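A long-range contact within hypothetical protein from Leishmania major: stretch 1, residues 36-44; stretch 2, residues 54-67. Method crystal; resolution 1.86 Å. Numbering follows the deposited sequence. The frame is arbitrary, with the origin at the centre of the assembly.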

ATOM      1  N   PRO A  36      -5.576   3.458   9.011  1.00 33.14           N
ATOM      2  CA  PRO A  36      -5.892   4.417   7.949  1.00 35.46           C
ATOM      3  C   PRO A  36      -4.715   5.343   7.700  1.00 35.46           C
ATOM      4  O   PRO A  36      -3.876   5.580   8.607  1.00 35.76           O
ATOM      5  CB  PRO A  36      -7.138   5.171   8.503  1.00 36.25           C
ATOM      6  CG  PRO A  36      -6.999   5.090   9.966  1.00 36.47           C
ATOM      7  CD  PRO A  36      -6.318   3.760  10.261  1.00 36.27           C
ATOM      8  N   MET A  37      -4.594   5.832   6.469  1.00 36.81           N
ATOM      9  CA  MET A  37      -3.396   6.608   6.088  1.00 39.00           C
ATOM     10  C   MET A  37      -3.449   7.896   5.243  1.00 40.16           C
ATOM     11  O   MET A  37      -2.506   8.761   5.344  1.00 45.43           O
ATOM     12  CB  MET A  37      -2.470   5.710   5.363  1.00 38.01           C
ATOM     13  CG  MET A  37      -1.784   4.804   6.259  1.00 39.99           C
ATOM     14  SD  MET A  37      -0.689   3.982   5.218  1.00 40.34           S
ATOM     15  CE  MET A  37       0.779   4.362   5.806  1.00 44.58           C
ATOM     16  N   PHE A  38      -4.423   8.060   4.394  1.00 39.03           N
ATOM     17  CA  PHE A  38      -4.308   9.151   3.375  1.00 37.27           C
ATOM     18  C   PHE A  38      -5.682   9.856   3.340  1.00 37.39           C
ATOM     19  O   PHE A  38      -6.507   9.715   2.432  1.00 37.55           O
ATOM     20  CB  PHE A  38      -3.845   8.494   2.041  1.00 37.27           C
ATOM     21  CG  PHE A  38      -3.693   9.439   0.848  1.00 35.30           C
ATOM     22  CD1 PHE A  38      -2.588  10.272   0.728  1.00 36.55           C
ATOM     23  CD2 PHE A  38      -4.625   9.443  -0.165  1.00 34.20           C
ATOM     24  CE1 PHE A  38      -2.399  11.105  -0.401  1.00 34.77           C
ATOM     25  CE2 PHE A  38      -4.483  10.310  -1.258  1.00 39.97           C
ATOM     26  CZ  PHE A  38      -3.341  11.124  -1.382  1.00 36.10           C
ATOM     27  N   SER A  39      -5.945  10.575   4.422  1.00 37.41           N
ATOM     28  CA  SER A  39      -7.252  11.144   4.712  1.00 38.38           C
ATOM     29  C   SER A  39      -8.241  10.012   4.696  1.00 38.53           C
ATOM     30  O   SER A  39      -9.305  10.129   4.083  1.00 39.85           O
ATOM     31  CB  SER A  39      -7.643  12.224   3.683  1.00 38.46           C
ATOM     32  OG  SER A  39      -8.303  13.320   4.300  1.00 43.77           O
ATOM     33  N   ASN A  40      -7.901   8.901   5.344  1.00 38.28           N
ATOM     34  CA  ASN A  40      -8.821   7.754   5.320  1.00 38.80           C
ATOM     35  C   ASN A  40      -9.308   7.274   3.939  1.00 37.77           C
ATOM     36  O   ASN A  40     -10.467   6.859   3.775  1.00 39.39           O
ATOM     37  CB  ASN A  40     -10.025   8.087   6.183  1.00 40.66           C
ATOM     38  CG  ASN A  40      -9.623   8.757   7.435  1.00 42.21           C
ATOM     39  OD1 ASN A  40      -8.907   8.169   8.252  1.00 45.08           O
ATOM     40  ND2 ASN A  40      -9.973  10.051   7.564  1.00 49.17           N
ATOM     41  N   ILE A  41      -8.459   7.373   2.922  1.00 35.57           N
ATOM     42  CA  ILE A  41      -8.754   6.743   1.659  1.00 33.87           C
ATOM     43  C   ILE A  41      -7.942   5.434   1.560  1.00 31.69           C
ATOM     44  O   ILE A  41      -8.401   4.459   0.977  1.00 32.23           O
ATOM     45  CB  ILE A  41      -8.378   7.657   0.480  1.00 34.13           C
ATOM     46  CG1 ILE A  41      -9.234   8.966   0.479  1.00 39.23           C
ATOM     47  CG2 ILE A  41      -8.644   6.953  -0.812  1.00 34.26           C
ATOM     48  CD1 ILE A  41      -8.540  10.211  -0.010  1.00 39.73           C
ATOM     49  N   LEU A  42      -6.698   5.477   2.026  1.00 28.73           N
ATOM     50  CA  LEU A  42      -5.793   4.334   1.940  1.00 26.99           C
ATOM     51  C   LEU A  42      -5.639   3.687   3.263  1.00 25.31           C
ATOM     52  O   LEU A  42      -5.297   4.338   4.264  1.00 26.41           O
ATOM     53  CB  LEU A  42      -4.405   4.765   1.396  1.00 24.39           C
ATOM     54  CG  LEU A  42      -3.484   3.616   0.972  1.00 26.13           C
ATOM     55  CD1 LEU A  42      -3.952   2.865  -0.183  1.00 26.65           C
ATOM     56  CD2 LEU A  42      -2.025   4.080   0.776  1.00 28.10           C
ATOM     57  N   TYR A  43      -5.782   2.372   3.291  1.00 24.20           N
ATOM     58  CA  TYR A  43      -5.580   1.614   4.544  1.00 24.25           C
ATOM     59  C   TYR A  43      -4.427   0.699   4.374  1.00 22.60           C
ATOM     60  O   TYR A  43      -4.383   0.008   3.347  1.00 21.87           O
ATOM     61  CB  TYR A  43      -6.809   0.776   4.856  1.00 25.24           C
ATOM     62  CG  TYR A  43      -7.990   1.674   5.178  1.00 28.19           C
ATOM     63  CD1 TYR A  43      -8.259   2.045   6.494  1.00 32.21           C
ATOM     64  CD2 TYR A  43      -8.734   2.229   4.172  1.00 27.40           C
ATOM     65  CE1 TYR A  43      -9.336   2.908   6.798  1.00 34.37           C
ATOM     66  CE2 TYR A  43      -9.780   3.084   4.445  1.00 35.39           C
ATOM     67  CZ  TYR A  43     -10.091   3.390   5.769  1.00 36.43           C
ATOM     68  OH  TYR A  43     -11.087   4.293   6.031  1.00 39.86           O
ATOM     69  N   ARG A  44      -3.542   0.656   5.356  1.00 20.65           N
ATOM     70  CA  ARG A  44      -2.531  -0.370   5.491  1.00 20.37           C
ATOM     71  C   ARG A  44      -3.085  -1.521   6.295  1.00 21.98           C
ATOM     72  O   ARG A  44      -3.608  -1.287   7.378  1.00 23.70           O
ATOM     73  CB  ARG A  44      -1.305   0.208   6.142  1.00 21.35           C
ATOM     74  CG  ARG A  44      -0.216  -0.739   6.440  1.00 22.22           C
ATOM     75  CD  ARG A  44       1.076  -0.009   6.834  1.00 25.77           C
ATOM     76  NE  ARG A  44       0.939   0.691   8.118  1.00 29.10           N
ATOM     77  CZ  ARG A  44       1.198   0.187   9.261  1.00 33.86           C
ATOM     78  NH1 ARG A  44       1.610  -1.072   9.362  1.00 41.11           N
ATOM     79  NH2 ARG A  44       1.066   0.975  10.352  1.00 34.15           N
ATOM     80  N   ALA A  54      -0.392  -5.194   3.206  1.00 17.30           N
ATOM     81  CA  ALA A  54      -1.155  -4.872   2.055  1.00 18.19           C
ATOM     82  C   ALA A  54      -1.788  -3.491   2.202  1.00 19.02           C
ATOM     83  O   ALA A  54      -1.874  -2.972   3.300  1.00 20.78           O
ATOM     84  CB  ALA A  54      -2.221  -5.897   1.847  1.00 18.24           C
ATOM     85  N   PHE A  55      -2.167  -2.900   1.067  1.00 18.07           N
ATOM     86  CA  PHE A  55      -2.899  -1.637   1.018  1.00 19.79           C
ATOM     87  C   PHE A  55      -4.246  -1.841   0.351  1.00 21.52           C
ATOM     88  O   PHE A  55      -4.389  -2.595  -0.645  1.00 21.47           O
ATOM     89  CB  PHE A  55      -2.095  -0.600   0.216  1.00 19.70           C
ATOM     90  CG  PHE A  55      -0.907  -0.128   0.918  1.00 19.41           C
ATOM     91  CD1 PHE A  55      -1.020   0.637   2.063  1.00 16.46           C
ATOM     92  CD2 PHE A  55       0.359  -0.437   0.434  1.00 20.68           C
ATOM     93  CE1 PHE A  55       0.183   1.129   2.727  1.00 20.38           C
ATOM     94  CE2 PHE A  55       1.511   0.039   1.056  1.00 20.50           C
ATOM     95  CZ  PHE A  55       1.409   0.788   2.249  1.00 19.18           C
ATOM     96  N   TYR A  56      -5.241  -1.184   0.905  1.00 20.00           N
ATOM     97  CA  TYR A  56      -6.586  -1.170   0.359  1.00 22.28           C
ATOM     98  C   TYR A  56      -6.983   0.287   0.089  1.00 21.44           C
ATOM     99  O   TYR A  56      -6.772   1.146   0.943  1.00 21.89           O
ATOM    100  CB  TYR A  56      -7.573  -1.889   1.321  1.00 22.63           C
ATOM    101  CG  TYR A  56      -9.004  -1.635   0.960  1.00 24.30           C
ATOM    102  CD1 TYR A  56      -9.540  -2.167  -0.215  1.00 26.55           C
ATOM    103  CD2 TYR A  56      -9.809  -0.840   1.745  1.00 27.26           C
ATOM    104  CE1 TYR A  56     -10.836  -1.873  -0.609  1.00 24.48           C
ATOM    105  CE2 TYR A  56     -11.112  -0.535   1.365  1.00 25.24           C
ATOM    106  CZ  TYR A  56     -11.617  -1.084   0.226  1.00 27.99           C
ATOM    107  OH  TYR A  56     -12.872  -0.809  -0.170  1.00 28.65           O
ATOM    108  N   ASN A  57      -7.504   0.551  -1.096  1.00 21.07           N
ATOM    109  CA  ASN A  57      -7.931   1.864  -1.528  1.00 23.82           C
ATOM    110  C   ASN A  57      -9.493   1.829  -1.491  1.00 25.20           C
ATOM    111  O   ASN A  57     -10.120   1.105  -2.273  1.00 24.82           O
ATOM    112  CB  ASN A  57      -7.319   2.125  -2.898  1.00 22.97           C
ATOM    113  CG  ASN A  57      -7.843   3.435  -3.566  1.00 24.49           C
ATOM    114  OD1 ASN A  57      -8.731   4.147  -3.047  1.00 23.42           O
ATOM    115  ND2 ASN A  57      -7.293   3.726  -4.715  1.00 20.36           N
ATOM    116  N   ASP A  58     -10.079   2.542  -0.506  1.00 25.79           N
ATOM    117  CA  ASP A  58     -11.538   2.650  -0.357  1.00 29.20           C
ATOM    118  C   ASP A  58     -12.198   3.795  -1.201  1.00 30.26           C
ATOM    119  O   ASP A  58     -13.381   4.078  -1.072  1.00 33.27           O
ATOM    120  CB  ASP A  58     -11.849   2.814   1.123  1.00 29.74           C
ATOM    121  CG  ASP A  58     -13.300   2.513   1.461  1.00 34.03           C
ATOM    122  OD1 ASP A  58     -13.880   1.526   0.937  1.00 35.11           O
ATOM    123  OD2 ASP A  58     -13.895   3.244   2.263  1.00 37.92           O
ATOM    124  N   SER A  59     -11.438   4.423  -2.075  1.00 29.80           N
ATOM    125  CA  SER A  59     -11.995   5.331  -3.032  1.00 30.55           C
ATOM    126  C   SER A  59     -12.595   4.634  -4.222  1.00 30.43           C
ATOM    127  O   SER A  59     -12.054   3.682  -4.722  1.00 29.13           O
ATOM    128  CB  SER A  59     -10.923   6.286  -3.553  1.00 31.73           C
ATOM    129  OG  SER A  59     -11.552   7.213  -4.394  1.00 36.79           O
ATOM    130  N   LYS A  60     -13.669   5.186  -4.770  1.00 31.51           N
ATOM    131  CA  LYS A  60     -14.203   4.699  -6.049  1.00 32.15           C
ATOM    132  C   LYS A  60     -13.505   5.327  -7.203  1.00 31.45           C
ATOM    133  O   LYS A  60     -13.582   4.796  -8.304  1.00 32.54           O
ATOM    134  CB  LYS A  60     -15.726   5.033  -6.203  1.00 32.95           C
ATOM    135  CG  LYS A  60     -16.595   4.446  -5.105  1.00 37.88           C
ATOM    136  CD  LYS A  60     -18.115   4.762  -5.372  1.00 43.46           C
ATOM    137  CE  LYS A  60     -18.801   5.438  -4.196  1.00 46.97           C
ATOM    138  NZ  LYS A  60     -18.223   6.764  -3.780  1.00 49.88           N
ATOM    139  N   GLU A  61     -12.865   6.472  -6.974  1.00 31.27           N
ATOM    140  CA  GLU A  61     -12.438   7.361  -8.063  1.00 33.03           C
ATOM    141  C   GLU A  61     -10.966   7.658  -8.198  1.00 31.67           C
ATOM    142  O   GLU A  61     -10.571   8.311  -9.212  1.00 32.54           O
ATOM    143  CB  GLU A  61     -13.131   8.762  -7.962  1.00 35.81           C
ATOM    144  CG  GLU A  61     -14.279   8.956  -6.964  1.00 40.25           C
ATOM    145  CD  GLU A  61     -15.159  10.196  -7.304  1.00 52.51           C
ATOM    146  OE1 GLU A  61     -14.608  11.272  -7.728  1.00 53.60           O
ATOM    147  OE2 GLU A  61     -16.417  10.110  -7.157  1.00 55.94           O
ATOM    148  N   LEU A  62     -10.166   7.269  -7.192  1.00 28.20           N
ATOM    149  CA  LEU A  62      -8.718   7.623  -7.159  1.00 26.09           C
ATOM    150  C   LEU A  62      -7.803   6.425  -7.350  1.00 23.25           C
ATOM    151  O   LEU A  62      -8.109   5.400  -6.835  1.00 24.66           O
ATOM    152  CB  LEU A  62      -8.358   8.204  -5.783  1.00 26.00           C
ATOM    153  CG  LEU A  62      -9.130   9.467  -5.376  1.00 27.80           C
ATOM    154  CD1 LEU A  62      -8.574  10.009  -4.099  1.00 32.27           C
ATOM    155  CD2 LEU A  62      -8.990  10.466  -6.400  1.00 33.06           C
ATOM    156  N   ILE A  63      -6.693   6.607  -8.061  1.00 25.17           N
ATOM    157  CA  ILE A  63      -5.544   5.700  -8.057  1.00 24.81           C
ATOM    158  C   ILE A  63      -4.476   6.306  -7.155  1.00 23.19           C
ATOM    159  O   ILE A  63      -4.200   7.520  -7.240  1.00 22.26           O
ATOM    160  CB  ILE A  63      -5.026   5.379  -9.446  1.00 27.46           C
ATOM    161  CG1 ILE A  63      -3.787   4.487  -9.352  1.00 27.62           C
ATOM    162  CG2 ILE A  63      -4.648   6.540 -10.215  1.00 30.00           C
ATOM    163  CD1 ILE A  63      -3.337   4.024 -10.743  1.00 37.05           C
ATOM    164  N   ILE A  64      -3.951   5.486  -6.257  1.00 22.04           N
ATOM    165  CA  ILE A  64      -3.036   5.957  -5.194  1.00 22.31           C
ATOM    166  C   ILE A  64      -1.689   5.352  -5.465  1.00 22.00           C
ATOM    167  O   ILE A  64      -1.600   4.169  -5.778  1.00 24.01           O
ATOM    168  CB  ILE A  64      -3.537   5.608  -3.813  1.00 22.89           C
ATOM    169  CG1 ILE A  64      -4.922   6.273  -3.562  1.00 28.43           C
ATOM    170  CG2 ILE A  64      -2.459   5.935  -2.723  1.00 25.18           C
ATOM    171  CD1 ILE A  64      -5.585   5.815  -2.379  1.00 33.72           C
ATOM    172  N   HIS A  65      -0.639   6.167  -5.451  1.00 20.31           N
ATOM    173  CA  HIS A  65       0.718   5.629  -5.596  1.00 21.15           C
ATOM    174  C   HIS A  65       1.394   5.766  -4.263  1.00 19.97           C
ATOM    175  O   HIS A  65       1.407   6.852  -3.707  1.00 20.78           O
ATOM    176  CB  HIS A  65       1.526   6.435  -6.621  1.00 22.57           C
ATOM    177  CG  HIS A  65       2.961   6.019  -6.739  1.00 28.32           C
ATOM    178  ND1 HIS A  65       4.011   6.849  -6.402  1.00 35.87           N
ATOM    179  CD2 HIS A  65       3.524   4.844  -7.113  1.00 34.67           C
ATOM    180  CE1 HIS A  65       5.149   6.200  -6.555  1.00 34.99           C
ATOM    181  NE2 HIS A  65       4.884   4.993  -7.006  1.00 37.38           N
ATOM    182  N   VAL A  66       1.926   4.681  -3.722  1.00 18.31           N
ATOM    183  CA  VAL A  66       2.524   4.709  -2.401  1.00 18.85           C
ATOM    184  C   VAL A  66       3.939   4.159  -2.501  1.00 21.29           C
ATOM    185  O   VAL A  66       4.185   3.171  -3.187  1.00 19.51           O
ATOM    186  CB  VAL A  66       1.664   4.020  -1.324  1.00 21.71           C
ATOM    187  CG1 VAL A  66       1.281   2.637  -1.688  1.00 22.17           C
ATOM    188  CG2 VAL A  66       2.360   4.055   0.105  1.00 20.62           C
ATOM    189  N   ALA A  67       4.890   4.874  -1.931  1.00 19.83           N
ATOM    190  CA  ALA A  67       6.225   4.355  -1.772  1.00 18.77           C
ATOM    191  C   ALA A  67       6.698   4.533  -0.344  1.00 18.19           C
ATOM    192  O   ALA A  67       6.528   5.607   0.254  1.00 19.38           O
ATOM    193  CB  ALA A  67       7.232   5.053  -2.691  1.00 20.73           C
TER

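Strands 42-44 and 54-57 pair antiparallel, their N-to-C directions 157° apart, and three backbone hydrogen bonds fix the register. Tyr43 and Tyr56 form the hydrogen-bonded pair: Tyr43 N donates to Tyr56 O and Tyr56 N to Tyr43 O, each at 2.8 Å and nearly linear. Just beyond the strand ends, Asp58 N donates to Ile41 O at 2.9 Å, extending the ladder into the loops. The same carbonyls also receive CA-H...O contacts, from Leu42 CA to Tyr56 O (3.5 Å) and from Phe55 CA to Tyr43 O (3.2 Å).

Apolar packing follows the alternation of the strands. On the face carrying Leu42 and Phe55, Leu42 CD2 lies 3.8 Å from Phe55 CD1 and 4.0 Å from Ile64 CG2, so this buried leucine bridges both strands of the second stretch. Ile41 extends the cluster, with CG2 3.6 Å from Ile64 CD1 and CD1 4.1 Å from Leu62 CD1. On the other face, Tyr43 CD2 meets Tyr56 CD2 at 4.1 Å.

Met37 makes a sulfur-aromatic contact: SD sits 3.9 Å from Phe55 CE1, at the ring edge.

Polar side chains brace the second stretch internally. Asn57 OD1 accepts from Ser59 N (2.9 Å), while Asn57 ND2 donates to Leu62 O (2.8 Å), tying the turn to the following strand.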